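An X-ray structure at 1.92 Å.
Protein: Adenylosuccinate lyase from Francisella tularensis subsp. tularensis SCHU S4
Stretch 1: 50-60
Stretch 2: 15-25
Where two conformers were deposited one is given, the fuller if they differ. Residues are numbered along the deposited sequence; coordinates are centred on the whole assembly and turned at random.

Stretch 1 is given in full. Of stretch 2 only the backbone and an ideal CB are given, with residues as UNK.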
ATOM      1  N   ARG B  50     -42.738  18.353  -3.793  1.00 44.65           N
ATOM      2  CA  ARG B  50     -43.601  17.176  -3.861  1.00 45.88           C
ATOM      3  C   ARG B  50     -42.854  15.849  -3.971  1.00 44.86           C
ATOM      4  O   ARG B  50     -43.333  14.820  -3.495  1.00 45.40           O
ATOM      5  CB  ARG B  50     -44.549  17.323  -5.045  1.00 51.50           C
ATOM      6  CG  ARG B  50     -45.232  18.673  -5.107  1.00 60.20           C
ATOM      7  CD  ARG B  50     -46.730  18.501  -5.221  1.00 69.52           C
ATOM      8  NE  ARG B  50     -47.063  17.474  -6.203  1.00 74.05           N
ATOM      9  CZ  ARG B  50     -47.222  17.706  -7.501  1.00 76.44           C
ATOM     10  NH1 ARG B  50     -47.086  18.936  -7.976  1.00 78.11           N
ATOM     11  NH2 ARG B  50     -47.519  16.711  -8.327  1.00 76.49           N
ATOM     12  N   ALA B  51     -41.688  15.871  -4.607  1.00 36.99           N
ATOM     13  CA  ALA B  51     -40.978  14.636  -4.923  1.00 38.46           C
ATOM     14  C   ALA B  51     -40.614  13.846  -3.674  1.00 39.22           C
ATOM     15  O   ALA B  51     -40.118  14.405  -2.691  1.00 38.53           O
ATOM     16  CB  ALA B  51     -39.728  14.924  -5.754  1.00 36.18           C
ATOM     17  N   GLN B  52     -40.869  12.543  -3.722  1.00 39.57           N
ATOM     18  CA  GLN B  52     -40.506  11.659  -2.624  1.00 38.11           C
ATOM     19  C   GLN B  52     -39.302  10.807  -3.003  1.00 33.19           C
ATOM     20  O   GLN B  52     -39.145  10.417  -4.161  1.00 36.18           O
ATOM     21  CB  GLN B  52     -41.685  10.755  -2.261  1.00 44.79           C
ATOM     22  CG  GLN B  52     -42.946  11.502  -1.839  1.00 54.06           C
ATOM     23  CD  GLN B  52     -42.791  12.180  -0.497  1.00 59.14           C
ATOM     24  OE1 GLN B  52     -42.410  11.548   0.488  1.00 62.04           O
ATOM     25  NE2 GLN B  52     -43.078  13.476  -0.450  1.00 59.45           N
ATOM     26  N   ILE B  53     -38.453  10.522  -2.025  1.00 33.63           N
ATOM     27  CA  ILE B  53     -37.306   9.641  -2.238  1.00 34.93           C
ATOM     28  C   ILE B  53     -37.725   8.223  -1.864  1.00 39.60           C
ATOM     29  O   ILE B  53     -38.137   7.978  -0.731  1.00 37.41           O
ATOM     30  CB  ILE B  53     -36.106  10.075  -1.382  1.00 34.38           C
ATOM     31  CG1 ILE B  53     -35.763  11.534  -1.663  1.00 35.02           C
ATOM     32  CG2 ILE B  53     -34.893   9.181  -1.650  1.00 33.11           C
ATOM     33  CD1 ILE B  53     -35.304  11.788  -3.101  1.00 34.90           C
ATOM     34  N   ARG B  54     -37.636   7.298  -2.820  1.00 39.99           N
ATOM     35  CA  ARG B  54     -38.166   5.946  -2.631  1.00 37.50           C
ATOM     36  C   ARG B  54     -37.151   4.880  -3.020  1.00 39.66           C
ATOM     37  O   ARG B  54     -37.236   4.300  -4.107  1.00 44.50           O
ATOM     38  CB  ARG B  54     -39.436   5.770  -3.460  1.00 39.50           C
ATOM     39  CG  ARG B  54     -40.560   6.726  -3.083  1.00 38.65           C
ATOM     40  CD  ARG B  54     -41.654   6.722  -4.136  1.00 41.62           C
ATOM     41  NE  ARG B  54     -42.833   7.485  -3.725  1.00 43.65           N
ATOM     42  CZ  ARG B  54     -43.865   7.753  -4.520  1.00 45.82           C
ATOM     43  NH1 ARG B  54     -43.866   7.325  -5.775  1.00 44.21           N
ATOM     44  NH2 ARG B  54     -44.898   8.453  -4.061  1.00 50.45           N
ATOM     45  N   PRO B  55     -36.189   4.610  -2.127  1.00 36.66           N
ATOM     46  CA  PRO B  55     -35.057   3.744  -2.473  1.00 39.38           C
ATOM     47  C   PRO B  55     -35.524   2.370  -2.946  1.00 39.94           C
ATOM     48  O   PRO B  55     -34.931   1.782  -3.849  1.00 41.63           O
ATOM     49  CB  PRO B  55     -34.281   3.641  -1.158  1.00 40.51           C
ATOM     50  CG  PRO B  55     -34.648   4.893  -0.407  1.00 40.16           C
ATOM     51  CD  PRO B  55     -36.095   5.126  -0.750  1.00 38.42           C
ATOM     52  N   GLU B  56     -36.599   1.902  -2.326  0.58 41.82           N
ATOM     53  CA  GLU B  56     -37.237   0.637  -2.650  0.58 45.27           C
ATOM     54  C   GLU B  56     -37.668   0.566  -4.115  0.58 47.32           C
ATOM     55  O   GLU B  56     -37.417  -0.421  -4.808  0.58 47.87           O
ATOM     56  CB  GLU B  56     -38.452   0.435  -1.727  0.58 50.00           C
ATOM     57  CG  GLU B  56     -39.495   1.586  -1.735  0.58 53.44           C
ATOM     58  CD  GLU B  56     -39.167   2.722  -0.771  0.58 50.63           C
ATOM     59  OE1 GLU B  56     -38.121   2.655  -0.103  0.58 48.95           O
ATOM     60  OE2 GLU B  56     -39.966   3.675  -0.671  0.58 51.27           O
ATOM     61  N   ARG B  57     -38.319   1.630  -4.573  1.00 48.39           N
ATOM     62  CA  ARG B  57     -38.835   1.735  -5.927  1.00 47.31           C
ATOM     63  C   ARG B  57     -37.685   1.837  -6.936  1.00 44.28           C
ATOM     64  O   ARG B  57     -37.746   1.263  -8.027  1.00 44.16           O
ATOM     65  CB  ARG B  57     -39.761   2.948  -6.027  1.00 47.06           C
ATOM     66  CG  ARG B  57     -40.277   3.226  -7.413  1.00 44.44           C
ATOM     67  CD  ARG B  57     -41.086   2.065  -7.941  1.00 47.17           C
ATOM     68  NE  ARG B  57     -41.605   2.355  -9.270  1.00 46.80           N
ATOM     69  CZ  ARG B  57     -41.925   1.431 -10.168  1.00 47.20           C
ATOM     70  NH1 ARG B  57     -41.782   0.145  -9.881  1.00 46.56           N
ATOM     71  NH2 ARG B  57     -42.383   1.798 -11.360  1.00 45.51           N
ATOM     72  N   VAL B  58     -36.633   2.559  -6.558  1.00 38.80           N
ATOM     73  CA  VAL B  58     -35.445   2.676  -7.393  1.00 39.52           C
ATOM     74  C   VAL B  58     -34.855   1.289  -7.652  1.00 39.05           C
ATOM     75  O   VAL B  58     -34.478   0.962  -8.784  1.00 36.01           O
ATOM     76  CB  VAL B  58     -34.379   3.596  -6.751  1.00 36.44           C
ATOM     77  CG1 VAL B  58     -33.109   3.624  -7.599  1.00 35.53           C
ATOM     78  CG2 VAL B  58     -34.927   5.012  -6.574  1.00 32.79           C
ATOM     79  N   ASP B  59     -34.797   0.474  -6.603  1.00 37.90           N
ATOM     80  CA  ASP B  59     -34.279  -0.885  -6.714  1.00 42.05           C
ATOM     81  C   ASP B  59     -35.055  -1.762  -7.695  1.00 41.91           C
ATOM     82  O   ASP B  59     -34.450  -2.438  -8.529  1.00 41.64           O
ATOM     83  CB  ASP B  59     -34.218  -1.556  -5.341  1.00 44.61           C
ATOM     84  CG  ASP B  59     -33.162  -0.943  -4.449  1.00 49.13           C
ATOM     85  OD1 ASP B  59     -32.317  -0.188  -4.973  1.00 52.83           O
ATOM     86  OD2 ASP B  59     -33.175  -1.220  -3.230  1.00 52.09           O
ATOM     87  N   GLU B  60     -36.383  -1.755  -7.612  1.00 42.50           N
ATOM     88  CA  GLU B  60     -37.163  -2.579  -8.535  1.00 45.87           C
ATOM     89  C   GLU B  60     -37.027  -2.109  -9.983  1.00 45.58           C
ATOM     90  O   GLU B  60     -36.957  -2.928 -10.898  1.00 47.79           O
ATOM     91  CB  GLU B  60     -38.635  -2.714  -8.112  1.00 54.32           C
ATOM     92  CG  GLU B  60     -39.279  -1.481  -7.499  1.00 59.75           C
ATOM     93  CD  GLU B  60     -40.716  -1.746  -7.033  1.00 64.23           C
ATOM     94  OE1 GLU B  60     -41.639  -1.054  -7.517  1.00 62.14           O
ATOM     95  OE2 GLU B  60     -40.922  -2.641  -6.181  1.00 67.27           O
ATOM     96  N   UNK B  15     -26.351   6.334   3.322  1.00 23.39           N
ATOM     97  CA  UNK B  15     -27.476   5.428   3.095  1.00 28.43           C
ATOM     98  C   UNK B  15     -28.204   5.783   1.799  1.00 31.37           C
ATOM     99  O   UNK B  15     -28.199   6.940   1.381  1.00 25.67           O
ATOM    100  CB  UNK B  15     -28.447   5.474   4.277  1.00 28.43           C
ATOM    101  N   UNK B  16     -28.813   4.790   1.153  1.00 25.39           N
ATOM    102  CA  UNK B  16     -29.466   5.034  -0.133  1.00 27.15           C
ATOM    103  C   UNK B  16     -30.398   6.244  -0.105  1.00 30.40           C
ATOM    104  O   UNK B  16     -30.473   6.995  -1.074  1.00 29.20           O
ATOM    105  CB  UNK B  16     -30.254   3.793  -0.556  1.00 27.15           C
ATOM    106  N   UNK B  17     -31.114   6.439   0.998  1.00 26.93           N
ATOM    107  CA  UNK B  17     -32.083   7.541   1.035  1.00 29.02           C
ATOM    108  C   UNK B  17     -31.433   8.919   0.861  1.00 27.96           C
ATOM    109  O   UNK B  17     -31.931   9.760   0.108  1.00 27.56           O
ATOM    110  CB  UNK B  17     -32.851   7.506   2.358  1.00 29.02           C
ATOM    111  N   UNK B  18     -30.332   9.160   1.563  1.00 26.93           N
ATOM    112  CA  UNK B  18     -29.647  10.439   1.423  1.00 28.25           C
ATOM    113  C   UNK B  18     -28.879  10.532   0.112  1.00 28.00           C
ATOM    114  O   UNK B  18     -28.740  11.624  -0.459  1.00 24.58           O
ATOM    115  CB  UNK B  18     -28.694  10.657   2.600  1.00 28.25           C
ATOM    116  N   UNK B  19     -28.376   9.397  -0.368  1.00 27.56           N
ATOM    117  CA  UNK B  19     -27.700   9.384  -1.669  1.00 28.20           C
ATOM    118  C   UNK B  19     -28.640   9.929  -2.743  1.00 27.19           C
ATOM    119  O   UNK B  19     -28.254  10.793  -3.533  1.00 23.03           O
ATOM    120  CB  UNK B  19     -27.237   7.971  -2.029  1.00 28.20           C
ATOM    121  N   UNK B  20     -29.876   9.438  -2.760  1.00 22.31           N
ATOM    122  CA  UNK B  20     -30.858   9.906  -3.742  1.00 29.10           C
ATOM    123  C   UNK B  20     -31.368  11.310  -3.434  1.00 26.60           C
ATOM    124  O   UNK B  20     -31.673  12.072  -4.347  1.00 26.85           O
ATOM    125  CB  UNK B  20     -32.039   8.935  -3.803  1.00 29.10           C
ATOM    126  N   UNK B  21     -31.473  11.660  -2.153  1.00 24.91           N
ATOM    127  CA  UNK B  21     -31.913  13.013  -1.802  1.00 27.60           C
ATOM    128  C   UNK B  21     -30.905  14.054  -2.311  1.00 27.00           C
ATOM    129  O   UNK B  21     -31.283  15.134  -2.774  1.00 27.35           O
ATOM    130  CB  UNK B  21     -32.091  13.141  -0.288  1.00 27.60           C
ATOM    131  N   UNK B  22     -29.620  13.729  -2.235  1.00 22.94           N
ATOM    132  CA  UNK B  22     -28.605  14.649  -2.746  1.00 23.24           C
ATOM    133  C   UNK B  22     -28.622  14.692  -4.268  1.00 26.34           C
ATOM    134  O   UNK B  22     -28.451  15.761  -4.864  1.00 26.03           O
ATOM    135  CB  UNK B  22     -27.216  14.243  -2.248  1.00 23.24           C
ATOM    136  N   UNK B  23     -28.850  13.543  -4.902  1.00 24.32           N
ATOM    137  CA  UNK B  23     -29.008  13.515  -6.358  1.00 28.20           C
ATOM    138  C   UNK B  23     -30.173  14.400  -6.793  1.00 25.63           C
ATOM    139  O   UNK B  23     -30.086  15.129  -7.790  1.00 28.06           O
ATOM    140  CB  UNK B  23     -29.224  12.081  -6.846  1.00 28.20           C
ATOM    141  N   UNK B  24     -31.253  14.352  -6.029  1.00 24.70           N
ATOM    142  CA  UNK B  24     -32.424  15.168  -6.332  1.00 27.05           C
ATOM    143  C   UNK B  24     -32.106  16.655  -6.210  1.00 26.28           C
ATOM    144  O   UNK B  24     -32.523  17.455  -7.051  1.00 29.85           O
ATOM    145  CB  UNK B  24     -33.583  14.800  -5.403  1.00 27.05           C
ATOM    146  N   UNK B  25     -31.372  17.028  -5.164  1.00 25.26           N
ATOM    147  CA  UNK B  25     -31.002  18.426  -4.958  1.00 27.17           C
ATOM    148  C   UNK B  25     -30.153  18.941  -6.122  1.00 23.92           C
ATOM    149  O   UNK B  25     -30.340  20.065  -6.598  1.00 25.68           O
ATOM    150  CB  UNK B  25     -30.245  18.588  -3.638  1.00 27.17           C
TER

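Stretch 2 is a helix from 16 onward, and the helical repeat brings 16-17, 20-21 and 24 round to stretch 1; its axis lies at 85° to that of the helix beginning at Pro55.

Position 15 is the N-cap, with nothing of stretch 1 near its CB. Ser, Thr, Asp or Asn, which can accept from free backbone N-H groups, are the usual choices, though others are tolerated; it is Ala15, which has no such group.

At 16, CA-to-CB points toward stretch 1, and the ideal CB lies 4.1 Å from Pro55 CB. The carboxylate of Asp59 lies beyond, so a donor such as Asn, Ser or Lys would suit; an acid is favourable in the first turn for its own reason, the helix dipole, but would need something between it and Asp59. It is Asp16, whose CB packs on Pro55, while a water lies 2.9 Å (its O) from Asp16 OD2 and 2.5 Å from Asp59 OD1 and bridges the two carboxylates; it can donate to each, though more acceptors are in reach than it has protons.

At 17 the CB points sideways, 4.2 Å from Pro55 CG. A side chain with an aliphatic stem fits, whether its end is polar or not. Glu17 lays its CG 4.1 Å from Ile53 CG2.

Position 18 points away and 19 sideways, both beyond reach, so polar or long residues are plausible. They are Asn18 and Lys19.

Position 20 points toward stretch 1, its ideal CB 3.6 Å from Ile53 CG2. Pro55 and Val58 offer an apolar surface with Asp59 beyond, which suits a large side chain, either apolar or aromatic with a polar tip. Tyr20 (chi1 m) is the second kind: Val58 CG2 lies over one face of the ring, Ile53 CG2 at its edge, and Pro55 CB is 4.1 Å from Tyr20 CE2. Tyr20 OH hydrogen-bonds the same water (O) at 3.1 Å, joining the ring tip to Asp16 and Asp59 without a direct bond.

At 21 the backbone itself comes close, CA being 3.8 Å from Ile53 CD1, and the CB points sideways. A small residue suits this close approach. Ala21 sets its CB 4.2 Å from Ile53 CG1.

Position 22 points away, and a long polar side chain is natural. Lys22 NZ donates to Asn18 OD1 at 2.8 Å, one turn back.

Position 23, sideways and out of contact, is open; it is Met23.

At 24 the CB points toward stretch 1, 4.2 Å from Ile53 CD1. A branched or long aliphatic suits this apolar surface. Leu24 (chi1 t, chi2 p) brings CD2 to 3.9 Å from Ile53 CD1 and 4.0 Å from Ala51 CB.

Position 25 is out of reach; it is Glu25.

Stretch 2 15-25: ADENKYAKMLE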
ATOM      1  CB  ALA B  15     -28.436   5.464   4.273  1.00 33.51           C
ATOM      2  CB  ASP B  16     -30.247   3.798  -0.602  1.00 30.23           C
ATOM      3  CG  ASP B  16     -29.357   2.727  -1.211  1.00 32.75           C
ATOM      4  OD1 ASP B  16     -28.150   2.972  -1.423  1.00 32.69           O
ATOM      5  OD2 ASP B  16     -29.886   1.634  -1.498  1.00 41.40           O
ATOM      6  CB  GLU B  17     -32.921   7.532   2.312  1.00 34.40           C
ATOM      7  CG  GLU B  17     -33.919   8.690   2.343  1.00 46.30           C
ATOM      8  CD  GLU B  17     -34.716   8.765   3.628  1.00 60.04           C
ATOM      9  OE1 GLU B  17     -35.909   8.387   3.605  1.00 65.61           O
ATOM     10  OE2 GLU B  17     -34.160   9.217   4.653  1.00 62.74           O
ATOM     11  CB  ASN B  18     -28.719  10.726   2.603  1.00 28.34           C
ATOM     12  CG  ASN B  18     -28.140  12.123   2.543  1.00 29.38           C
ATOM     13  OD1 ASN B  18     -28.879  13.109   2.608  1.00 29.07           O
ATOM     14  ND2 ASN B  18     -26.819  12.221   2.394  1.00 22.78           N
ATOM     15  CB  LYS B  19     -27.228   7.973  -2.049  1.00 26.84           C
ATOM     16  CG  LYS B  19     -26.501   7.922  -3.393  1.00 30.52           C
ATOM     17  CD  LYS B  19     -26.985   6.782  -4.288  1.00 35.81           C
ATOM     18  CE  LYS B  19     -26.447   5.438  -3.839  1.00 39.39           C
ATOM     19  NZ  LYS B  19     -24.961   5.460  -3.671  1.00 46.12           N
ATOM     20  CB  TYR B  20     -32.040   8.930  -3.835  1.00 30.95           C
ATOM     21  CG  TYR B  20     -31.640   7.542  -4.282  1.00 34.52           C
ATOM     22  CD1 TYR B  20     -30.770   7.354  -5.351  1.00 37.99           C
ATOM     23  CD2 TYR B  20     -32.120   6.422  -3.625  1.00 39.85           C
ATOM     24  CE1 TYR B  20     -30.395   6.079  -5.750  1.00 42.83           C
ATOM     25  CE2 TYR B  20     -31.756   5.156  -4.013  1.00 43.21           C
ATOM     26  CZ  TYR B  20     -30.895   4.984  -5.070  1.00 46.06           C
ATOM     27  OH  TYR B  20     -30.543   3.706  -5.444  1.00 51.82           O
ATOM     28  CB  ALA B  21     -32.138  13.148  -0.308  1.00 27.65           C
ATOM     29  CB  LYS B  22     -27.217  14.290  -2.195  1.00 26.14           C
ATOM     30  CG  LYS B  22     -27.090  14.495  -0.669  1.00 28.02           C
ATOM     31  CD  LYS B  22     -27.225  15.968  -0.283  1.00 30.84           C
ATOM     32  CE  LYS B  22     -28.567  16.291   0.362  1.00 38.55           C
ATOM     33  NZ  LYS B  22     -28.694  15.805   1.771  1.00 40.22           N
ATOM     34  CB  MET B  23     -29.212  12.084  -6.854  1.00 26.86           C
ATOM     35  CG  MET B  23     -27.926  11.258  -6.884  1.00 29.49           C
ATOM     36  SD  MET B  23     -28.247   9.576  -7.459  1.00 36.89           S
ATOM     37  CE  MET B  23     -26.603   8.849  -7.291  1.00 41.19           C
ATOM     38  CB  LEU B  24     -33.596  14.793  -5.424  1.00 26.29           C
ATOM     39  CG  LEU B  24     -34.859  15.625  -5.681  1.00 27.90           C
ATOM     40  CD1 LEU B  24     -35.377  15.418  -7.105  1.00 28.50           C
ATOM     41  CD2 LEU B  24     -35.947  15.290  -4.666  1.00 37.29           C
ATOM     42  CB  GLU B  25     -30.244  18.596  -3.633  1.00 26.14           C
ATOM     43  CG  GLU B  25     -29.855  20.047  -3.350  1.00 33.08           C
ATOM     44  CD  GLU B  25     -29.034  20.223  -2.074  1.00 36.21           C
ATOM     45  OE1 GLU B  25     -28.944  19.268  -1.270  1.00 34.68           O
ATOM     46  OE2 GLU B  25     -28.473  21.326  -1.883  1.00 35.40           O
TER
HETATM   47  O   HOH W   1     -32.000   1.775  -3.514  1.00 52.22           O
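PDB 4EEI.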